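PDB 5KTC: FdhC from Acinetobacter nosocomialis, which probably transfers a 3-hydroxybutanoyl group from coenzyme A to the amino group of a dTDP-linked amino sugar, as a GNAT-superfamily N-acyltransferase. Local coordinates for residues A[138-150]-A[160-174]. Sequence-based numbering, arbitrary orientation.
Sequences KVHSFHLKMGAQK and YIFPKSKYKENKIQY. With COA (coenzyme A), chain D.
Gln149 and Ile161 pair antiparallel through two backbone hydrogen bonds: Gln149 N to Ile161 O is short (2.8 Å) and almost straight (173°), while Ile161 N to Gln149 O is longer. Beside them Lys150 and Tyr160 form a non-hydrogen-bonded pair. Gln149 and Ile161 lie side by side on one face of the sheet, Ile161 CD1 against Gln149 CB; Tyr160 and Lys150 start from the other face.

Further polar bonds tie helix 137-146 to the hairpin and to the helix after it. The Tyr160 hydroxyl meets His140 ND1 at the imidazole edge (2.9 Å), the two side chains crossing at about a right angle. His140 CG lies anti to its carbonyl carbon (chi1 -60°), which turns the ring to Tyr160, while NE2 bonds to Met133 O; with both nitrogens engaged, the ring's rotation is fixed. Asn170 ND2 donates to Met146 O (2.8 Å) in the carbonyl plane and nearly within its own amide plane, a good use of a buried amide at a helix C-terminus; the Phe162 ring edge meets the same oxygen. There Gly147 adopts a positive phi (118°) that glycine takes readily, and the N-H groups of Gly147 and Ala148 both bond back to His143 O, closing a Schellman motif.

Apolar contacts fill in between. Phe162 packs CE2 against Met146 CG, with the sulfur oblique to the ring in a Met-aromatic contact. Small Ala148 fits between Tyr160 and Phe162.

Coenzyme A lies along helix 137-146, which supplies Lys138 NZ to pyrophosphate O2A (3.0 Å). The Lys145 chain lies across one adenine face near C6A, while Phe142 meets the N7A side obliquely. Tyr174, just past helix 164-173, completes the adenine end: its hydroxyl accepts from N6A (2.7 Å), and a water links it to Lys145 O. The hairpin and Asn170 thus join helix 164-173 to the cofactor-binding helix of this GNAT fold.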
loop_
_atom_site.group_PDB
_atom_site.type_symbol
_atom_site.label_atom_id
_atom_site.label_comp_id
_atom_site.label_asym_id
_atom_site.label_seq_id
_atom_site.Cartn_x
_atom_site.Cartn_y
_atom_site.Cartn_z
ATOM N N LYS A 138 -2.764 -13.878 -8.286
ATOM C CA LYS A 138 -3.318 -12.664 -8.791
ATOM C C LYS A 138 -2.476 -11.406 -8.370
ATOM O O LYS A 138 -2.516 -10.368 -9.014
ATOM C CB LYS A 138 -4.767 -12.587 -8.276
ATOM C CG LYS A 138 -5.562 -11.550 -8.982
ATOM C CD LYS A 138 -7.062 -11.622 -8.739
ATOM C CE LYS A 138 -7.641 -10.444 -9.511
ATOM N NZ LYS A 138 -9.105 -10.265 -9.359
ATOM N N VAL A 139 -1.799 -11.490 -7.248
ATOM C CA VAL A 139 -0.986 -10.356 -6.726
ATOM C C VAL A 139 0.329 -10.268 -7.508
ATOM O O VAL A 139 0.777 -9.193 -7.866
ATOM C CB VAL A 139 -0.807 -10.500 -5.192
ATOM C CG1 VAL A 139 0.067 -9.380 -4.601
ATOM C CG2 VAL A 139 -2.184 -10.501 -4.550
ATOM N N HIS A 140 0.913 -11.425 -7.849
ATOM C CA HIS A 140 2.031 -11.441 -8.793
ATOM C C HIS A 140 1.615 -10.744 -10.059
ATOM O O HIS A 140 2.303 -9.845 -10.556
ATOM C CB HIS A 140 2.535 -12.869 -9.067
ATOM C CG HIS A 140 3.030 -13.573 -7.834
ATOM N ND1 HIS A 140 4.214 -13.237 -7.228
ATOM C CD2 HIS A 140 2.505 -14.560 -7.089
ATOM C CE1 HIS A 140 4.414 -13.998 -6.164
ATOM N NE2 HIS A 140 3.362 -14.778 -6.028
ATOM N N SER A 141 0.459 -11.130 -10.576
ATOM C CA SER A 141 0.017 -10.653 -11.850
ATOM C C SER A 141 -0.235 -9.123 -11.829
ATOM O O SER A 141 0.136 -8.365 -12.756
ATOM C CB SER A 141 -1.211 -11.487 -12.254
ATOM O OG SER A 141 -1.754 -10.948 -13.408
ATOM N N PHE A 142 -0.802 -8.657 -10.721
ATOM C CA PHE A 142 -0.990 -7.247 -10.506
ATOM C C PHE A 142 0.292 -6.449 -10.602
ATOM O O PHE A 142 0.345 -5.452 -11.277
ATOM C CB PHE A 142 -1.597 -6.995 -9.086
ATOM C CG PHE A 142 -1.833 -5.553 -8.770
ATOM C CD1 PHE A 142 -0.822 -4.741 -8.251
ATOM C CD2 PHE A 142 -3.101 -4.983 -8.979
ATOM C CE1 PHE A 142 -1.066 -3.399 -7.973
ATOM C CE2 PHE A 142 -3.336 -3.660 -8.704
ATOM C CZ PHE A 142 -2.323 -2.854 -8.200
ATOM N N HIS A 143 1.256 -6.829 -9.786
ATOM C CA HIS A 143 2.559 -6.135 -9.738
ATOM C C HIS A 143 3.321 -6.189 -11.071
ATOM O O HIS A 143 3.823 -5.151 -11.537
ATOM C CB HIS A 143 3.457 -6.660 -8.608
ATOM C CG HIS A 143 2.925 -6.363 -7.236
ATOM N ND1 HIS A 143 2.667 -5.084 -6.811
ATOM C CD2 HIS A 143 2.588 -7.176 -6.213
ATOM C CE1 HIS A 143 2.233 -5.119 -5.563
ATOM N NE2 HIS A 143 2.172 -6.380 -5.175
ATOM N N LEU A 144 3.317 -7.342 -11.724
ATOM C CA LEU A 144 3.958 -7.435 -13.079
ATOM C C LEU A 144 3.269 -6.527 -14.050
ATOM O O LEU A 144 3.908 -5.791 -14.772
ATOM C CB LEU A 144 3.978 -8.865 -13.627
ATOM C CG LEU A 144 4.885 -9.779 -12.822
ATOM C CD1 LEU A 144 4.617 -11.305 -12.878
ATOM C CD2 LEU A 144 6.342 -9.466 -13.107
ATOM N N LYS A 145 1.960 -6.519 -14.042
ATOM C CA LYS A 145 1.229 -5.628 -14.908
ATOM C C LYS A 145 1.589 -4.160 -14.689
ATOM O O LYS A 145 1.761 -3.399 -15.635
ATOM C CB LYS A 145 -0.284 -5.808 -14.761
ATOM C CG LYS A 145 -1.153 -5.013 -15.773
ATOM C CD LYS A 145 -2.603 -5.541 -15.758
ATOM C CE LYS A 145 -3.594 -4.737 -16.615
ATOM N NZ LYS A 145 -3.135 -4.569 -18.031
ATOM N N MET A 146 1.649 -3.729 -13.447
ATOM C CA MET A 146 1.976 -2.307 -13.182
ATOM C C MET A 146 3.456 -1.971 -13.475
ATOM O O MET A 146 3.818 -0.810 -13.544
ATOM C CB MET A 146 1.663 -1.971 -11.707
ATOM C CG MET A 146 1.705 -0.496 -11.356
ATOM S SD MET A 146 0.994 -0.208 -9.710
ATOM C CE MET A 146 -0.760 -0.349 -10.048
ATOM N N GLY A 147 4.321 -2.984 -13.564
ATOM C CA GLY A 147 5.746 -2.764 -13.974
ATOM C C GLY A 147 6.826 -3.121 -12.998
ATOM O O GLY A 147 7.997 -2.714 -13.171
ATOM N N ALA A 148 6.468 -3.865 -11.961
ATOM C CA ALA A 148 7.436 -4.393 -11.005
ATOM C C ALA A 148 8.362 -5.391 -11.717
ATOM O O ALA A 148 7.965 -6.038 -12.658
ATOM C CB ALA A 148 6.755 -5.091 -9.851
ATOM N N GLN A 149 9.603 -5.412 -11.314
ATOM C CA GLN A 149 10.535 -6.348 -11.886
ATOM C C GLN A 149 10.781 -7.453 -10.849
ATOM O O GLN A 149 11.222 -7.263 -9.720
ATOM C CB GLN A 149 11.799 -5.636 -12.365
ATOM C CG GLN A 149 12.677 -6.475 -13.313
ATOM C CD GLN A 149 14.177 -6.042 -13.388
ATOM O OE1 GLN A 149 15.060 -6.856 -13.776
ATOM N NE2 GLN A 149 14.477 -4.791 -12.988
ATOM N N LYS A 150 10.477 -8.650 -11.307
ATOM C CA LYS A 150 10.750 -9.875 -10.627
ATOM C C LYS A 150 12.253 -9.953 -10.596
ATOM O O LYS A 150 12.868 -10.110 -11.659
ATOM C CB LYS A 150 10.069 -10.976 -11.503
ATOM C CG LYS A 150 9.979 -12.378 -10.933
ATOM C CD LYS A 150 8.808 -13.204 -11.520
ATOM C CE LYS A 150 8.958 -14.660 -11.012
ATOM N NZ LYS A 150 8.038 -15.756 -11.468
ATOM N N TYR A 160 10.475 -8.484 -5.476
ATOM C CA TYR A 160 10.332 -7.533 -6.555
ATOM C C TYR A 160 10.993 -6.226 -6.200
ATOM O O TYR A 160 11.108 -5.885 -5.033
ATOM C CB TYR A 160 8.835 -7.241 -6.814
ATOM C CG TYR A 160 8.052 -8.409 -7.336
ATOM C CD1 TYR A 160 7.411 -9.296 -6.478
ATOM C CD2 TYR A 160 7.930 -8.608 -8.699
ATOM C CE1 TYR A 160 6.731 -10.397 -6.993
ATOM C CE2 TYR A 160 7.198 -9.659 -9.203
ATOM C CZ TYR A 160 6.606 -10.550 -8.334
ATOM O OH TYR A 160 5.917 -11.589 -8.890
ATOM N N ILE A 161 11.297 -5.461 -7.237
ATOM C CA ILE A 161 11.557 -4.043 -7.085
ATOM C C ILE A 161 10.708 -3.237 -8.093
ATOM O O ILE A 161 10.315 -3.705 -9.162
ATOM C CB ILE A 161 13.025 -3.579 -7.195
ATOM C CG1 ILE A 161 13.478 -3.517 -8.601
ATOM C CG2 ILE A 161 13.974 -4.438 -6.366
ATOM C CD1 ILE A 161 13.408 -4.806 -9.310
ATOM N N PHE A 162 10.460 -1.989 -7.730
ATOM C CA PHE A 162 9.627 -1.101 -8.577
ATOM C C PHE A 162 10.408 0.224 -8.677
ATOM O O PHE A 162 10.730 0.822 -7.683
ATOM C CB PHE A 162 8.208 -0.978 -7.999
ATOM C CG PHE A 162 7.256 -0.281 -8.923
ATOM C CD1 PHE A 162 7.231 1.090 -9.004
ATOM C CD2 PHE A 162 6.416 -1.012 -9.748
ATOM C CE1 PHE A 162 6.436 1.743 -9.921
ATOM C CE2 PHE A 162 5.617 -0.352 -10.663
ATOM C CZ PHE A 162 5.617 1.021 -10.730
ATOM N N PRO A 163 10.872 0.580 -9.863
ATOM C CA PRO A 163 11.749 1.750 -9.952
ATOM C C PRO A 163 10.944 3.049 -10.056
ATOM O O PRO A 163 9.839 3.033 -10.617
ATOM C CB PRO A 163 12.502 1.512 -11.277
ATOM C CG PRO A 163 11.542 0.793 -12.083
ATOM C CD PRO A 163 10.781 -0.125 -11.126
ATOM N N LYS A 164 11.520 4.137 -9.538
ATOM C CA LYS A 164 10.924 5.489 -9.602
ATOM C C LYS A 164 10.572 5.849 -11.055
ATOM O O LYS A 164 9.584 6.454 -11.297
ATOM C CB LYS A 164 11.880 6.525 -8.995
ATOM C CG LYS A 164 11.353 7.932 -8.999
ATOM C CD LYS A 164 12.188 8.934 -8.221
ATOM C CE LYS A 164 11.377 10.211 -8.039
ATOM N NZ LYS A 164 12.267 11.294 -7.520
ATOM N N SER A 165 11.427 5.472 -11.979
ATOM C CA SER A 165 11.210 5.670 -13.417
ATOM C C SER A 165 9.897 5.077 -13.943
ATOM O O SER A 165 9.219 5.674 -14.784
ATOM C CB SER A 165 12.394 5.132 -14.221
ATOM O OG SER A 165 12.414 3.730 -14.213
ATOM N N LYS A 166 9.506 3.920 -13.426
ATOM C CA LYS A 166 8.277 3.329 -13.852
ATOM C C LYS A 166 7.089 4.056 -13.265
ATOM O O LYS A 166 5.999 4.141 -13.917
ATOM C CB LYS A 166 8.215 1.864 -13.479
ATOM C CG LYS A 166 6.937 1.154 -13.905
ATOM C CD LYS A 166 6.704 1.119 -15.419
ATOM C CE LYS A 166 7.743 0.259 -16.130
ATOM N NZ LYS A 166 7.573 0.352 -17.612
ATOM N N TYR A 167 7.231 4.496 -12.015
ATOM C CA TYR A 167 6.164 5.280 -11.376
ATOM C C TYR A 167 5.878 6.556 -12.174
ATOM O O TYR A 167 4.702 6.930 -12.341
ATOM C CB TYR A 167 6.518 5.638 -9.919
ATOM C CG TYR A 167 5.983 6.967 -9.411
ATOM C CD1 TYR A 167 4.685 7.107 -8.949
ATOM C CD2 TYR A 167 6.822 8.047 -9.355
ATOM C CE1 TYR A 167 4.231 8.342 -8.460
ATOM C CE2 TYR A 167 6.406 9.251 -8.906
ATOM C CZ TYR A 167 5.107 9.417 -8.465
ATOM O OH TYR A 167 4.789 10.700 -8.052
ATOM N N LYS A 168 6.934 7.210 -12.662
ATOM C CA LYS A 168 6.718 8.402 -13.481
ATOM C C LYS A 168 5.954 8.122 -14.805
ATOM O O LYS A 168 5.027 8.881 -15.145
ATOM C CB LYS A 168 8.018 9.086 -13.763
ATOM C CG LYS A 168 8.643 9.686 -12.537
ATOM C CD LYS A 168 10.017 10.270 -12.856
ATOM C CE LYS A 168 10.209 11.623 -12.204
ATOM N NZ LYS A 168 11.556 11.712 -11.603
ATOM N N GLU A 169 6.241 7.034 -15.507
ATOM C CA GLU A 169 5.382 6.670 -16.638
ATOM C C GLU A 169 3.943 6.412 -16.155
ATOM O O GLU A 169 2.955 6.985 -16.628
ATOM C CB GLU A 169 5.904 5.444 -17.369
ATOM C CG GLU A 169 7.324 5.514 -17.977
ATOM C CD GLU A 169 7.858 4.100 -18.288
ATOM O OE1 GLU A 169 7.031 3.206 -18.615
ATOM O OE2 GLU A 169 9.086 3.833 -18.160
ATOM N N ASN A 170 3.815 5.602 -15.136
ATOM C CA ASN A 170 2.498 5.269 -14.667
ATOM C C ASN A 170 1.547 6.453 -14.249
ATOM O O ASN A 170 0.314 6.302 -14.301
ATOM C CB ASN A 170 2.604 4.202 -13.587
ATOM C CG ASN A 170 3.033 2.846 -14.157
ATOM O OD1 ASN A 170 3.385 2.728 -15.310
ATOM N ND2 ASN A 170 3.031 1.849 -13.322
ATOM N N LYS A 171 2.110 7.589 -13.830
ATOM C CA LYS A 171 1.316 8.779 -13.510
ATOM C C LYS A 171 0.476 9.223 -14.711
ATOM O O LYS A 171 -0.661 9.598 -14.510
ATOM C CB LYS A 171 2.177 9.936 -12.949
ATOM C CG LYS A 171 2.229 9.962 -11.412
ATOM C CD LYS A 171 2.682 11.327 -10.860
ATOM C CE LYS A 171 4.018 11.726 -11.478
ATOM N NZ LYS A 171 4.805 12.556 -10.538
ATOM N N ILE A 172 1.018 9.137 -15.921
ATOM C CA ILE A 172 0.280 9.522 -17.121
ATOM C C ILE A 172 -0.734 8.428 -17.550
ATOM O O ILE A 172 -1.926 8.671 -17.688
ATOM C CB ILE A 172 1.233 9.825 -18.267
ATOM C CG1 ILE A 172 2.257 10.902 -17.821
ATOM C CG2 ILE A 172 0.488 10.270 -19.526
ATOM C CD1 ILE A 172 3.707 10.529 -18.147
ATOM N N GLN A 173 -0.238 7.224 -17.698
ATOM C CA GLN A 173 -1.039 6.089 -18.121
ATOM C C GLN A 173 -2.169 5.796 -17.144
ATOM O O GLN A 173 -3.248 5.377 -17.528
ATOM C CB GLN A 173 -0.160 4.867 -18.216
ATOM C CG GLN A 173 -0.944 3.688 -18.728
ATOM C CD GLN A 173 -0.098 2.477 -18.966
ATOM O OE1 GLN A 173 1.124 2.549 -19.080
ATOM N NE2 GLN A 173 -0.754 1.337 -19.036
ATOM N N TYR A 174 -1.872 5.962 -15.858
ATOM C CA TYR A 174 -2.838 5.641 -14.795
ATOM C C TYR A 174 -3.503 6.899 -14.178
ATOM O O TYR A 174 -4.131 6.809 -13.100
ATOM C CB TYR A 174 -2.158 4.844 -13.681
ATOM C CG TYR A 174 -1.799 3.435 -14.021
ATOM C CD1 TYR A 174 -0.665 3.117 -14.777
ATOM C CD2 TYR A 174 -2.634 2.418 -13.635
ATOM C CE1 TYR A 174 -0.345 1.776 -15.092
ATOM C CE2 TYR A 174 -2.337 1.091 -13.938
ATOM C CZ TYR A 174 -1.186 0.776 -14.662
ATOM O OH TYR A 174 -0.977 -0.548 -14.893
HETATM N N1A COA D . -4.723 -1.649 -14.823
HETATM C C2A COA D . -6.075 -1.625 -14.871
HETATM N N3A COA D . -6.841 -2.365 -14.066
HETATM C C4A COA D . -6.254 -3.084 -13.120
HETATM C C5A COA D . -4.777 -3.121 -12.982
HETATM C C6A COA D . -4.011 -2.340 -13.923
HETATM N N6A COA D . -2.682 -2.316 -13.889
HETATM N N7A COA D . -4.494 -3.919 -11.962
HETATM C C8A COA D . -5.671 -4.378 -11.485
HETATM N N9A COA D . -6.720 -3.880 -12.192
HETATM C C1B COA D . -8.159 -4.128 -11.951
HETATM C C2B COA D . -8.383 -5.622 -11.688
HETATM O O2B COA D . -8.560 -6.387 -12.892
HETATM C C3B COA D . -9.569 -5.604 -10.786
HETATM O O3B COA D . -10.722 -5.369 -11.600
HETATM P P3B COA D . -11.771 -6.554 -11.877
HETATM O O7A COA D . -12.844 -6.255 -10.821
HETATM O O8A COA D . -12.083 -6.086 -13.271
HETATM O O9A COA D . -11.043 -7.863 -11.706
HETATM C C4B COA D . -9.336 -4.374 -9.937
HETATM O O4B COA D . -8.570 -3.466 -10.746
HETATM C C5B COA D . -8.726 -4.683 -8.585
HETATM O O5B COA D . -7.499 -5.360 -8.749
HETATM P P1A COA D . -7.306 -6.798 -8.123
HETATM O O1A COA D . -6.008 -7.362 -8.660
HETATM O O2A COA D . -8.560 -7.626 -8.048
HETATM O O3A COA D . -6.903 -6.549 -6.576
HETATM P P2A COA D . -7.654 -6.817 -5.239
HETATM O O4A COA D . -8.926 -6.028 -5.084
HETATM O O5A COA D . -7.771 -8.302 -4.946
HETATM O O6A COA D . -6.650 -6.193 -4.165
HETATM C CBP COA D . -5.125 -7.101 -2.495
HETATM C CCP COA D . -5.385 -6.822 -3.986
HETATM C CDP COA D . -3.797 -7.811 -2.410
HETATM C CEP COA D . -5.066 -5.795 -1.709
HETATM C CAP COA D . -6.271 -7.983 -1.942
HETATM O OAP COA D . -6.454 -9.061 -2.918
HETATM C C9P COA D . -6.043 -8.489 -0.575
HETATM O O9P COA D . -6.256 -7.868 0.488
HETATM N N8P COA D . -5.543 -9.742 -0.545
HETATM C C7P COA D . -5.248 -10.367 0.689
HETATM C C6P COA D . -4.063 -9.824 1.447
HETATM C C5P COA D . -2.807 -10.034 0.642
HETATM O O5P COA D . -2.567 -11.165 0.184
HETATM N N4P COA D . -2.050 -8.974 0.442
HETATM C C3P COA D . -0.876 -9.012 -0.436
HETATM C C2P COA D . 0.333 -9.699 0.229
HETATM S S1P COA D . 1.641 -9.940 -1.030
HETATM O O HOH W 1 0.936 -1.139 -16.709
#